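Local coordinates for fructose-bisphosphatase (Pyrococcus horikoshii, PDB 1VDW), which probably hydrolyses fructose 1,6-bisphosphate to fructose 6-phosphate and phosphate as a magnesium-dependent homodimer of the inositol monophosphatase superfamily, at the interface of chains A and B. Residues are numbered along the deposited sequence; one frame, centred on the assembly and turned at random. Chains: chain A/B, hypothetical protein PH1897.

The interface of chains A and B. Residues chain A 97-98, 118, 120-121, 123, 181; chain B 25, 95, 97, 120.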
# COMPACT_ATOMS: atom_id res chain seq x y z
N PRO A 97 -1.01 -4.04 5.35
CA PRO A 97 -1.51 -5.13 4.51
C PRO A 97 -0.97 -5.32 3.10
O PRO A 97 -1.74 -5.48 2.15
CB PRO A 97 -3.02 -4.91 4.53
CG PRO A 97 -3.11 -3.42 4.48
CD PRO A 97 -2.03 -2.98 5.47
N PHE A 98 0.35 -5.31 2.98
CA PHE A 98 1.02 -5.53 1.71
C PHE A 98 2.20 -6.46 1.93
O PHE A 98 3.29 -6.02 2.27
CB PHE A 98 1.53 -4.21 1.11
CG PHE A 98 0.44 -3.33 0.57
CD1 PHE A 98 -0.36 -3.76 -0.48
CD2 PHE A 98 0.21 -2.09 1.13
CE1 PHE A 98 -1.40 -2.96 -0.96
CE2 PHE A 98 -0.82 -1.28 0.66
CZ PHE A 98 -1.63 -1.72 -0.38
N GLU A 118 -1.06 -13.57 -2.02
CA GLU A 118 -1.33 -12.30 -1.34
C GLU A 118 -2.39 -12.69 -0.30
O GLU A 118 -3.59 -12.60 -0.53
CB GLU A 118 -1.88 -11.30 -2.35
CG GLU A 118 -2.22 -9.95 -1.75
CD GLU A 118 -2.75 -8.92 -2.74
OE1 GLU A 118 -3.12 -9.28 -3.88
OE2 GLU A 118 -2.80 -7.73 -2.36
N ILE A 120 -3.67 -11.38 2.65
CA ILE A 120 -4.66 -10.45 3.19
C ILE A 120 -5.99 -10.52 2.47
O ILE A 120 -7.05 -10.38 3.08
CB ILE A 120 -4.15 -8.99 3.13
CG1 ILE A 120 -3.05 -8.77 4.18
CG2 ILE A 120 -5.31 -8.02 3.35
CD1 ILE A 120 -3.52 -8.93 5.61
N VAL A 121 -5.94 -10.75 1.16
CA VAL A 121 -7.15 -10.81 0.35
C VAL A 121 -7.36 -12.19 -0.27
O VAL A 121 -8.11 -12.34 -1.23
CB VAL A 121 -7.14 -9.73 -0.75
CG1 VAL A 121 -7.46 -8.37 -0.14
CG2 VAL A 121 -5.78 -9.69 -1.45
N ARG A 123 -5.65 -14.12 -2.22
CA ARG A 123 -5.41 -14.19 -3.66
C ARG A 123 -4.22 -15.02 -4.07
O ARG A 123 -3.12 -14.84 -3.54
CB ARG A 123 -5.20 -12.79 -4.23
CG ARG A 123 -6.41 -11.92 -4.29
CD ARG A 123 -5.94 -10.56 -4.76
NE ARG A 123 -7.00 -9.57 -4.73
CZ ARG A 123 -6.79 -8.25 -4.77
NH1 ARG A 123 -5.55 -7.76 -4.84
NH2 ARG A 123 -7.82 -7.43 -4.73
N TYR A 181 0.10 -6.80 -9.43
CA TYR A 181 -0.91 -5.79 -9.71
C TYR A 181 -0.79 -5.35 -11.16
O TYR A 181 -1.80 -5.14 -11.83
CB TYR A 181 -0.75 -4.58 -8.78
CG TYR A 181 -1.14 -4.83 -7.34
CD1 TYR A 181 -1.71 -6.04 -6.92
CD2 TYR A 181 -0.94 -3.83 -6.38
CE1 TYR A 181 -2.05 -6.25 -5.58
CE2 TYR A 181 -1.28 -4.04 -5.05
CZ TYR A 181 -1.83 -5.24 -4.66
OH TYR A 181 -2.14 -5.42 -3.33
N PHE B 25 -15.51 -4.11 -3.61
CA PHE B 25 -14.06 -4.03 -3.60
C PHE B 25 -13.42 -4.72 -4.81
O PHE B 25 -13.58 -5.92 -5.00
CB PHE B 25 -13.52 -4.63 -2.29
CG PHE B 25 -12.03 -4.68 -2.22
CD1 PHE B 25 -11.26 -3.55 -2.47
CD2 PHE B 25 -11.38 -5.86 -1.88
CE1 PHE B 25 -9.87 -3.60 -2.40
CE2 PHE B 25 -9.99 -5.92 -1.80
CZ PHE B 25 -9.24 -4.79 -2.06
N GLY B 95 -8.81 -3.08 -6.48
CA GLY B 95 -8.52 -4.20 -5.61
C GLY B 95 -7.26 -4.12 -4.78
O GLY B 95 -6.74 -5.15 -4.34
N PRO B 97 -5.79 -3.39 -1.38
CA PRO B 97 -6.28 -3.32 -0.00
C PRO B 97 -5.82 -2.23 0.94
O PRO B 97 -5.35 -2.50 2.05
CB PRO B 97 -5.97 -4.72 0.53
CG PRO B 97 -4.68 -5.04 -0.14
CD PRO B 97 -4.88 -4.54 -1.56
N ILE B 120 -10.43 -3.64 5.51
CA ILE B 120 -9.66 -4.85 5.22
C ILE B 120 -9.12 -5.56 6.46
O ILE B 120 -9.10 -6.80 6.50
CB ILE B 120 -8.48 -4.53 4.27
CG1 ILE B 120 -9.03 -4.17 2.89
CG2 ILE B 120 -7.53 -5.73 4.18
CD1 ILE B 120 -9.73 -5.32 2.17
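At the two-fold homodimer interface of this inositol monophosphatase-family enzyme, the loop that carries B:Pro97 plugs into chain A among A:Phe98, A:Glu118, A:Val121 and A:Tyr181, a worked example of a proline inserted beside a buttressed arginine. The CD end of the B:Pro97 ring points tip to tip at the phenol of A:Tyr181, 3.4 Å from its OH, while A:Phe98 CE1 lies 3.9 Å from the same CD. B:Pro97 CB rests on A:Val121 CG1, and that methyl also touches B:Phe25 CE2, the two side chains crossing at about a right angle. Polar recognition comes from A:Arg123, whose chain runs extended from CG to NE (chi2 175°) and delivers the guanidinium to the carbonyl of B:Gly95. A:Arg123 NH2 donates to B:Gly95 O over 2.6 Å, on a lone pair in the carbonyl plane; NH1 adds a weak bond to the same oxygen. A:Glu118 braces this group from the second shell: its OE1 takes A:Arg123 NH1 in a salt bridge of 3.0 Å, and its OE2 accepts the A:Tyr181 hydroxyl OH at 2.6 Å. A:Val121 CG2 sits over the rim of one guanidinium face, 3.3 Å above the plane. A leucine in place of A:Arg123 would probably leave the B:Gly95 carbonyl without its donor and the A:Glu118 carboxylate without its cationic mate, held through OE2 by A:Tyr181 but less firmly fixed. Near the symmetry axis, A:Ile120 and B:Ile120 meet CG2 to CG2, tightly, at 3.3 Å. In the fold, A:Ile120 and A:Val121 belong to the 3-10 helix 119-121 that links strands 110-118 and 123-128, with A:Tyr181 supplied by helix 175-184; the opposing B:Gly95 and B:Pro97 occupy the loop between helix 89-93 and strand 100-107.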